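Glutathione uptake transporter (Shewanella oneidensis, PDB 4UVM) probably moves small peptides, glutathione among them, across the bacterial membrane, coupled to protons, as a POT-family member of the major facilitator superfamily. Local coordinates at residues G231-V236 against A276-E281; A238-V243 against M269-A274. One frame throughout, in Å; residues are numbered along the deposited sequence.

Contact 1 (G231-V236 against A276-E281). With 78N ((2R)-2,3-dihydroxypropyl(7Z)-pentadec-7-enoate), chain E.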
ATOM      1  N   GLY A 231      33.808 -19.651  -6.336  1.00100.89           N
ATOM      2  CA  GLY A 231      33.015 -18.937  -7.318  1.00101.79           C
ATOM      3  C   GLY A 231      32.024 -18.048  -6.596  1.00 99.94           C
ATOM      4  O   GLY A 231      31.947 -18.078  -5.367  1.00 97.75           O
ATOM      5  N   ASN A 232      31.271 -17.250  -7.344  1.00103.25           N
ATOM      6  CA  ASN A 232      30.256 -16.402  -6.729  1.00100.96           C
ATOM      7  C   ASN A 232      28.845 -16.742  -7.210  1.00 99.90           C
ATOM      8  O   ASN A 232      28.399 -16.264  -8.254  1.00 97.19           O
ATOM      9  CB  ASN A 232      30.563 -14.923  -6.987  1.00 99.69           C
ATOM     10  CG  ASN A 232      30.927 -14.642  -8.434  1.00114.29           C
ATOM     11  OD1 ASN A 232      30.888 -15.533  -9.286  1.00121.48           O
ATOM     12  ND2 ASN A 232      31.283 -13.396  -8.720  1.00110.70           N
ATOM     13  N   ILE A 233      28.153 -17.581  -6.441  1.00 96.69           N
ATOM     14  CA  ILE A 233      26.768 -17.927  -6.738  1.00 93.13           C
ATOM     15  C   ILE A 233      25.900 -16.681  -6.639  1.00 89.03           C
ATOM     16  O   ILE A 233      24.977 -16.487  -7.431  1.00 87.70           O
ATOM     17  CB  ILE A 233      26.229 -19.011  -5.781  1.00 90.90           C
ATOM     18  CG1 ILE A 233      27.133 -20.244  -5.803  1.00 93.49           C
ATOM     19  CG2 ILE A 233      24.807 -19.393  -6.151  1.00 90.43           C
ATOM     20  CD1 ILE A 233      26.603 -21.401  -4.979  1.00 94.11           C
ATOM     21  N   GLY A 234      26.224 -15.829  -5.670  1.00 87.51           N
ATOM     22  CA  GLY A 234      25.472 -14.614  -5.415  1.00 86.09           C
ATOM     23  C   GLY A 234      25.390 -13.668  -6.597  1.00 86.74           C
ATOM     24  O   GLY A 234      24.327 -13.111  -6.877  1.00 89.35           O
ATOM     25  N   LEU A 235      26.506 -13.486  -7.294  1.00 88.58           N
ATOM     26  CA  LEU A 235      26.537 -12.574  -8.430  1.00 89.02           C
ATOM     27  C   LEU A 235      25.852 -13.192  -9.647  1.00 87.53           C
ATOM     28  O   LEU A 235      25.336 -12.477 -10.507  1.00 86.55           O
ATOM     29  CB  LEU A 235      27.977 -12.178  -8.772  1.00 88.83           C
ATOM     30  CG  LEU A 235      28.124 -10.987  -9.726  1.00 87.23           C
ATOM     31  CD1 LEU A 235      27.326  -9.777  -9.238  1.00 84.52           C
ATOM     32  CD2 LEU A 235      29.589 -10.622  -9.910  1.00 87.16           C
ATOM     33  N   VAL A 236      25.843 -14.520  -9.719  1.00 87.06           N
ATOM     34  CA  VAL A 236      25.148 -15.211 -10.801  1.00 86.04           C
ATOM     35  C   VAL A 236      23.646 -14.966 -10.699  1.00 83.84           C
ATOM     36  O   VAL A 236      22.986 -14.677 -11.696  1.00 84.38           O
ATOM     37  CB  VAL A 236      25.421 -16.730 -10.793  1.00 87.43           C
ATOM     38  CG1 VAL A 236      24.517 -17.437 -11.787  1.00 87.35           C
ATOM     39  CG2 VAL A 236      26.884 -17.011 -11.107  1.00 88.80           C
ATOM     40  N   ALA A 276      22.788 -11.859  -2.270  1.00 78.84           N
ATOM     41  CA  ALA A 276      23.554 -11.168  -1.238  1.00 74.72           C
ATOM     42  C   ALA A 276      23.495 -11.914   0.092  1.00 74.23           C
ATOM     43  O   ALA A 276      24.439 -11.863   0.878  1.00 78.45           O
ATOM     44  CB  ALA A 276      23.055  -9.747  -1.067  1.00 69.19           C
ATOM     45  N   SER A 277      22.386 -12.602   0.338  1.00 74.98           N
ATOM     46  CA  SER A 277      22.213 -13.352   1.575  1.00 77.99           C
ATOM     47  C   SER A 277      23.188 -14.528   1.646  1.00 79.40           C
ATOM     48  O   SER A 277      23.696 -14.862   2.719  1.00 73.81           O
ATOM     49  CB  SER A 277      20.774 -13.848   1.703  1.00 79.62           C
ATOM     50  OG  SER A 277      20.537 -14.391   2.989  1.00 81.20           O
ATOM     51  N   LEU A 278      23.442 -15.148   0.496  1.00 82.40           N
ATOM     52  CA  LEU A 278      24.376 -16.267   0.410  1.00 87.79           C
ATOM     53  C   LEU A 278      25.801 -15.837   0.732  1.00 81.48           C
ATOM     54  O   LEU A 278      26.566 -16.579   1.349  1.00 82.75           O
ATOM     55  CB  LEU A 278      24.342 -16.893  -0.987  1.00 79.54           C
ATOM     56  CG  LEU A 278      23.049 -17.556  -1.457  1.00 81.03           C
ATOM     57  CD1 LEU A 278      23.251 -18.153  -2.838  1.00 84.00           C
ATOM     58  CD2 LEU A 278      22.600 -18.617  -0.465  1.00 82.29           C
ATOM     59  N   GLN A 279      26.145 -14.626   0.309  1.00 77.32           N
ATOM     60  CA  GLN A 279      27.520 -14.159   0.343  1.00 75.49           C
ATOM     61  C   GLN A 279      27.732 -13.001   1.314  1.00 75.49           C
ATOM     62  O   GLN A 279      28.672 -12.219   1.161  1.00 76.96           O
ATOM     63  CB  GLN A 279      27.948 -13.735  -1.062  1.00 72.35           C
ATOM     64  CG  GLN A 279      28.018 -14.870  -2.059  1.00 75.31           C
ATOM     65  CD  GLN A 279      28.487 -14.412  -3.424  1.00 82.02           C
ATOM     66  OE1 GLN A 279      28.548 -15.200  -4.369  1.00 91.52           O
ATOM     67  NE2 GLN A 279      28.821 -13.130  -3.537  1.00 78.27           N
ATOM     68  N   LEU A 280      26.869 -12.904   2.318  1.00 74.19           N
ATOM     69  CA  LEU A 280      26.867 -11.746   3.206  1.00 71.23           C
ATOM     70  C   LEU A 280      28.102 -11.674   4.105  1.00 78.02           C
ATOM     71  O   LEU A 280      28.484 -10.591   4.548  1.00 80.98           O
ATOM     72  CB  LEU A 280      25.604 -11.745   4.066  1.00 68.79           C
ATOM     73  CG  LEU A 280      25.257 -10.409   4.720  1.00 63.48           C
ATOM     74  CD1 LEU A 280      24.979  -9.358   3.658  1.00 63.88           C
ATOM     75  CD2 LEU A 280      24.074 -10.555   5.658  1.00 68.90           C
ATOM     76  N   GLU A 281      28.725 -12.820   4.375  1.00 79.91           N
ATOM     77  CA  GLU A 281      29.892 -12.847   5.254  1.00 78.53           C
ATOM     78  C   GLU A 281      31.073 -12.126   4.610  1.00 77.53           C
ATOM     79  O   GLU A 281      31.942 -11.595   5.299  1.00 80.56           O
ATOM     80  CB  GLU A 281      30.276 -14.286   5.611  1.00 81.33           C
ATOM     81  CG  GLU A 281      29.255 -15.012   6.489  1.00 87.45           C
ATOM     82  CD  GLU A 281      29.209 -14.486   7.923  1.00 96.72           C
ATOM     83  OE1 GLU A 281      30.041 -13.623   8.280  1.00 95.56           O
ATOM     84  OE2 GLU A 281      28.335 -14.935   8.699  1.00 94.17           O
TER
HETATM   85  O22 78N E1516      17.802 -16.018   6.172  1.00 92.53           O
HETATM   86  C19 78N E1516      16.837 -15.242   5.559  1.00 79.86           C
HETATM   87  C18 78N E1516      17.314 -14.064   4.785  1.00 79.45           C
HETATM   88  O20 78N E1516      18.689 -14.085   4.773  1.00 85.85           O
HETATM   89  C17 78N E1516      16.817 -14.106   3.375  1.00 80.30           C
HETATM   90  O16 78N E1516      16.296 -12.934   2.843  1.00 88.93           O
HETATM   91  C8  78N E1516      16.097 -12.817   1.483  1.00 77.85           C
HETATM   92  O15 78N E1516      16.447 -13.726   0.741  1.00 77.21           O
HETATM   93  C7  78N E1516      15.458 -11.571   0.916  1.00 76.86           C
HETATM   94  C6  78N E1516      14.610 -11.685  -0.325  1.00 81.34           C
HETATM   95  C5  78N E1516      13.119 -11.853  -0.164  1.00 82.42           C
HETATM   96  C4  78N E1516      12.218 -10.893  -0.895  1.00 80.10           C
HETATM   97  C3  78N E1516      11.891 -11.195  -2.332  1.00 81.43           C
HETATM   98  C2  78N E1516      11.514 -12.622  -2.665  1.00 86.82           C
HETATM   99  C1  78N E1516      10.411 -12.902  -3.456  1.00 87.31           C
HETATM  100  C9  78N E1516       9.551 -11.790  -4.012  1.00 84.59           C
HETATM  101  C10 78N E1516       8.068 -12.024  -4.039  1.00 84.15           C
HETATM  102  C11 78N E1516       7.599 -13.443  -4.163  1.00 90.41           C
HETATM  103  C12 78N E1516       7.674 -14.086  -5.511  1.00 89.86           C
HETATM  104  C13 78N E1516       7.459 -15.559  -5.592  1.00 91.21           C
HETATM  105  C15 78N E1516       8.523 -17.894  -5.515  1.00 86.73           C
HETATM  106  C14 78N E1516       8.576 -16.449  -5.135  1.00 90.29           C
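Gln279 reaches across to Gly234, and this hydrogen bond is the one polar link between the segments. Its CG lies anti to the carbonyl carbon (chi1 -66°) and the chain is extended beyond CG, giving the length needed to bring OE1 to Gly234 N at 2.7 Å. The donor stands above the carbonyl plane, 60° out of it, and the N-H...O angle is 140°, so the bond is clearly bent. Ile233 N lies 3.2 Å from Gln279 OE1 but at too poor an angle to bond. The other half of the amide is used as well, since Gln279 NE2 donates to Ala222 O in helix 215-224. Glycine suits position 234 because a CB there would run into the Gln279 amide, whose CD lies 3.6 Å from Gly234 CA.

Apolar packing is lighter: Ile233 CG2 meets Leu278 CD1 at 3.9 Å, methyl against methyl, on the exposed flank of the helix pair.

Ser277, which does not touch segment 231-236, is hydrogen-bonded to lipid: its OG lies 2.6 Å from O20 of the chain E monoacylglycerol, and either hydroxyl could donate. Arg296 NH1, from helix 289-306, is also hydrogen-bonded to Ser277 OG.

A neutral amide fits this buried place: just past helix 257-278, one side chain bonds to the backbones of helices 233-250 and 215-224 without burying a charge.

Contact 2 (A238-V243 against M269-A274). With 78N ((2R)-2,3-dihydroxypropyl(7Z)-pentadec-7-enoate), chain D; 78N ((2R)-2,3-dihydroxypropyl(7Z)-pentadec-7-enoate), chain E.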
ATOM      1  N   ALA A 238      22.229 -12.461  -9.313  1.00 82.62           N
ATOM      2  CA  ALA A 238      22.037 -11.062  -9.669  1.00 81.07           C
ATOM      3  C   ALA A 238      21.880 -10.917 -11.176  1.00 80.85           C
ATOM      4  O   ALA A 238      20.955 -10.258 -11.656  1.00 77.97           O
ATOM      5  CB  ALA A 238      23.202 -10.221  -9.171  1.00 78.09           C
ATOM      6  N   LEU A 239      22.786 -11.545 -11.918  1.00 82.61           N
ATOM      7  CA  LEU A 239      22.735 -11.510 -13.372  1.00 82.46           C
ATOM      8  C   LEU A 239      21.479 -12.213 -13.873  1.00 79.74           C
ATOM      9  O   LEU A 239      20.884 -11.796 -14.863  1.00 80.98           O
ATOM     10  CB  LEU A 239      23.984 -12.153 -13.975  1.00 84.74           C
ATOM     11  CG  LEU A 239      25.318 -11.499 -13.607  1.00 85.94           C
ATOM     12  CD1 LEU A 239      26.470 -12.174 -14.334  1.00 86.46           C
ATOM     13  CD2 LEU A 239      25.289 -10.006 -13.906  1.00 83.02           C
ATOM     14  N   ILE A 240      21.082 -13.277 -13.181  1.00 79.02           N
ATOM     15  CA  ILE A 240      19.856 -13.992 -13.516  1.00 80.19           C
ATOM     16  C   ILE A 240      18.651 -13.066 -13.404  1.00 79.59           C
ATOM     17  O   ILE A 240      17.838 -12.976 -14.326  1.00 78.99           O
ATOM     18  CB  ILE A 240      19.650 -15.219 -12.606  1.00 79.72           C
ATOM     19  CG1 ILE A 240      20.594 -16.346 -13.022  1.00 80.59           C
ATOM     20  CG2 ILE A 240      18.207 -15.698 -12.667  1.00 76.69           C
ATOM     21  CD1 ILE A 240      20.479 -17.584 -12.159  1.00 87.26           C
ATOM     22  N   GLY A 241      18.549 -12.371 -12.274  1.00 79.48           N
ATOM     23  CA  GLY A 241      17.486 -11.409 -12.057  1.00 78.00           C
ATOM     24  C   GLY A 241      17.505 -10.309 -13.100  1.00 77.83           C
ATOM     25  O   GLY A 241      16.458  -9.836 -13.537  1.00 78.18           O
ATOM     26  N   GLY A 242      18.705  -9.903 -13.500  1.00 81.18           N
ATOM     27  CA  GLY A 242      18.863  -8.921 -14.556  1.00 78.43           C
ATOM     28  C   GLY A 242      18.381  -9.474 -15.882  1.00 75.97           C
ATOM     29  O   GLY A 242      17.790  -8.756 -16.685  1.00 78.27           O
ATOM     30  N   VAL A 243      18.635 -10.760 -16.105  1.00 76.13           N
ATOM     31  CA  VAL A 243      18.170 -11.440 -17.308  1.00 78.54           C
ATOM     32  C   VAL A 243      16.658 -11.647 -17.247  1.00 78.52           C
ATOM     33  O   VAL A 243      15.946 -11.382 -18.218  1.00 75.06           O
ATOM     34  CB  VAL A 243      18.877 -12.802 -17.502  1.00 75.56           C
ATOM     35  CG1 VAL A 243      18.179 -13.619 -18.578  1.00 77.85           C
ATOM     36  CG2 VAL A 243      20.340 -12.595 -17.853  1.00 74.59           C
ATOM     37  N   MET A 269      15.196  -7.097  -7.372  1.00 75.76           N
ATOM     38  CA  MET A 269      15.421  -6.999  -5.934  1.00 77.54           C
ATOM     39  C   MET A 269      15.256  -8.357  -5.254  1.00 77.66           C
ATOM     40  O   MET A 269      15.816  -8.596  -4.188  1.00 79.50           O
ATOM     41  CB  MET A 269      14.476  -5.972  -5.303  1.00 77.54           C
ATOM     42  CG  MET A 269      13.139  -6.534  -4.867  1.00 80.48           C
ATOM     43  SD  MET A 269      12.219  -5.353  -3.866  1.00101.82           S
ATOM     44  CE  MET A 269      11.907  -4.080  -5.083  1.00 83.92           C
ATOM     45  N   GLY A 270      14.491  -9.245  -5.878  1.00 75.92           N
ATOM     46  CA  GLY A 270      14.274 -10.570  -5.329  1.00 75.22           C
ATOM     47  C   GLY A 270      15.498 -11.452  -5.464  1.00 74.11           C
ATOM     48  O   GLY A 270      15.889 -12.129  -4.517  1.00 76.11           O
ATOM     49  N   PHE A 271      16.108 -11.442  -6.646  1.00 75.62           N
ATOM     50  CA  PHE A 271      17.283 -12.269  -6.911  1.00 76.48           C
ATOM     51  C   PHE A 271      18.571 -11.656  -6.361  1.00 77.36           C
ATOM     52  O   PHE A 271      19.462 -12.379  -5.912  1.00 78.99           O
ATOM     53  CB  PHE A 271      17.435 -12.528  -8.412  1.00 74.63           C
ATOM     54  CG  PHE A 271      16.655 -13.713  -8.904  1.00 78.72           C
ATOM     55  CD1 PHE A 271      16.937 -14.987  -8.433  1.00 80.25           C
ATOM     56  CD2 PHE A 271      15.652 -13.561  -9.848  1.00 84.48           C
ATOM     57  CE1 PHE A 271      16.224 -16.084  -8.885  1.00 79.43           C
ATOM     58  CE2 PHE A 271      14.938 -14.656 -10.306  1.00 83.47           C
ATOM     59  CZ  PHE A 271      15.226 -15.919  -9.823  1.00 79.09           C
ATOM     60  N   VAL A 272      18.678 -10.331  -6.400  1.00 75.06           N
ATOM     61  CA  VAL A 272      19.832  -9.658  -5.809  1.00 77.69           C
ATOM     62  C   VAL A 272      19.821  -9.863  -4.296  1.00 78.04           C
ATOM     63  O   VAL A 272      20.855 -10.132  -3.682  1.00 74.73           O
ATOM     64  CB  VAL A 272      19.853  -8.148  -6.143  1.00 73.88           C
ATOM     65  CG1 VAL A 272      20.852  -7.410  -5.266  1.00 69.23           C
ATOM     66  CG2 VAL A 272      20.178  -7.936  -7.612  1.00 74.35           C
ATOM     67  N   GLY A 273      18.636  -9.755  -3.703  1.00 78.70           N
ATOM     68  CA  GLY A 273      18.468  -9.975  -2.279  1.00 75.51           C
ATOM     69  C   GLY A 273      18.808 -11.395  -1.868  1.00 77.79           C
ATOM     70  O   GLY A 273      19.391 -11.615  -0.808  1.00 80.25           O
ATOM     71  N   ALA A 274      18.444 -12.363  -2.705  1.00 80.24           N
ATOM     72  CA  ALA A 274      18.751 -13.762  -2.430  1.00 76.38           C
ATOM     73  C   ALA A 274      20.255 -14.011  -2.516  1.00 80.47           C
ATOM     74  O   ALA A 274      20.845 -14.650  -1.638  1.00 80.34           O
ATOM     75  CB  ALA A 274      18.009 -14.667  -3.393  1.00 63.89           C
TER
HETATM   76  O22 78N D1515      16.886   4.680   2.594  1.00 89.63           O
HETATM   77  C19 78N D1515      16.252   3.635   1.950  1.00 76.89           C
HETATM   78  C18 78N D1515      17.088   2.702   1.145  1.00 76.59           C
HETATM   79  O20 78N D1515      18.084   2.190   1.940  1.00 75.94           O
HETATM   80  C17 78N D1515      16.257   1.570   0.630  1.00 76.34           C
HETATM   81  O16 78N D1515      16.635   0.946  -0.552  1.00 79.18           O
HETATM   82  C8  78N D1515      15.714   0.169  -1.230  1.00 84.95           C
HETATM   83  O15 78N D1515      14.537   0.190  -0.890  1.00 91.85           O
HETATM   84  C7  78N D1515      16.145  -0.711  -2.379  1.00 81.52           C
HETATM   85  C6  78N D1515      15.563  -0.455  -3.744  1.00 82.84           C
HETATM   86  C5  78N D1515      14.526  -1.422  -4.264  1.00 83.25           C
HETATM   87  C4  78N D1515      14.216  -1.408  -5.738  1.00 84.53           C
HETATM   88  C3  78N D1515      15.076  -2.257  -6.637  1.00 87.36           C
HETATM   89  C2  78N D1515      16.172  -1.559  -7.416  1.00104.40           C
HETATM   90  C1  78N D1515      17.487  -2.006  -7.387  1.00104.68           C
HETATM   91  C9  78N D1515      17.893  -3.218  -6.575  1.00 87.48           C
HETATM   92  C10 78N D1515      18.752  -2.993  -5.361  1.00 84.87           C
HETATM   93  C11 78N D1515      19.073  -4.176  -4.499  1.00 78.92           C
HETATM   94  C12 78N D1515      17.995  -4.657  -3.584  1.00 76.35           C
HETATM   95  C13 78N D1515      18.324  -5.731  -2.605  1.00 74.76           C
HETATM   96  C15 78N D1515      15.919  -6.236  -1.915  1.00 75.77           C
HETATM   97  C14 78N D1515      17.331  -5.968  -1.505  1.00 71.30           C
HETATM   98  O22 78N E1516      17.802 -16.018   6.172  1.00 92.53           O
HETATM   99  C19 78N E1516      16.837 -15.242   5.559  1.00 79.86           C
HETATM  100  C18 78N E1516      17.314 -14.064   4.785  1.00 79.45           C
HETATM  101  O20 78N E1516      18.689 -14.085   4.773  1.00 85.85           O
HETATM  102  C17 78N E1516      16.817 -14.106   3.375  1.00 80.30           C
HETATM  103  O16 78N E1516      16.296 -12.934   2.843  1.00 88.93           O
HETATM  104  C8  78N E1516      16.097 -12.817   1.483  1.00 77.85           C
HETATM  105  O15 78N E1516      16.447 -13.726   0.741  1.00 77.21           O
HETATM  106  C7  78N E1516      15.458 -11.571   0.916  1.00 76.86           C
HETATM  107  C6  78N E1516      14.610 -11.685  -0.325  1.00 81.34           C
HETATM  108  C5  78N E1516      13.119 -11.853  -0.164  1.00 82.42           C
HETATM  109  C4  78N E1516      12.218 -10.893  -0.895  1.00 80.10           C
HETATM  110  C3  78N E1516      11.891 -11.195  -2.332  1.00 81.43           C
HETATM  111  C2  78N E1516      11.514 -12.622  -2.665  1.00 86.82           C
HETATM  112  C1  78N E1516      10.411 -12.902  -3.456  1.00 87.31           C
HETATM  113  C9  78N E1516       9.551 -11.790  -4.012  1.00 84.59           C
HETATM  114  C10 78N E1516       8.068 -12.024  -4.039  1.00 84.15           C
HETATM  115  C11 78N E1516       7.599 -13.443  -4.163  1.00 90.41           C
HETATM  116  C12 78N E1516       7.674 -14.086  -5.511  1.00 89.86           C
HETATM  117  C13 78N E1516       7.459 -15.559  -5.592  1.00 91.21           C
HETATM  118  C15 78N E1516       8.523 -17.894  -5.515  1.00 86.73           C
HETATM  119  C14 78N E1516       8.576 -16.449  -5.135  1.00 90.29           C
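The shortest polar bond within these two segments, Val243 N to Leu239 O at 2.8 Å, lies inside the helix that brings Ala238, Ile240 and Gly241 against Phe271 and Val272; the contact across is apolar. The two helices form an antiparallel hairpin, like the extra pair of helices that bacterial POT transporters insert between their two six-helix bundles. The axes of segments 238-243 and 269-274 approach to 7.8 Å at an angle of 175°. Such closeness rests on small residues: Gly241 CA lies 3.6 Å from Phe271 CD2, and a CB on Gly241 would collide with that of Phe271.

Ile240 lays its CG2 methyl over the centre of one face of the Phe271 ring in a CH-pi contact. With CG2 anti to its backbone N, Ile240 holds this methyl 4.1 Å from the ring centroid, only 9° off the ring normal. An alanine in place of Phe271 would probably leave Ile240 CG2 without its aromatic partner and open a gap beside Gly241 CA.

Val272 divides its branches between protein and lipid. Its CG2 meets Ala238 CB at 4.1 Å, while its CG1 lies 3.8 Å from C11 of the monoacylglycerol of chain D.

Overall arrangement
Followed from the N terminus, the chain leaves helix 215-224, enters helix 233-250 through segment 231-236 and runs on through 238-243. It then turns back into helix 257-278, where 269-274 closes the shorter loop as contact 2, and 276-281 closes the longer one as contact 1. Contact 2 is thus nested inside contact 1, and the two centres lie 11 Å apart along the same antiparallel helix pair. Contact 1 lies at the open end of the hairpin, beside helix 289-306; contact 2 is nearer the centre of the chain. Both meet helix 215-224, through Gln279 and Val272 respectively. Met269, on segment 269-274, packs on helix 439-463, and the lipid of chain E touches both contacts.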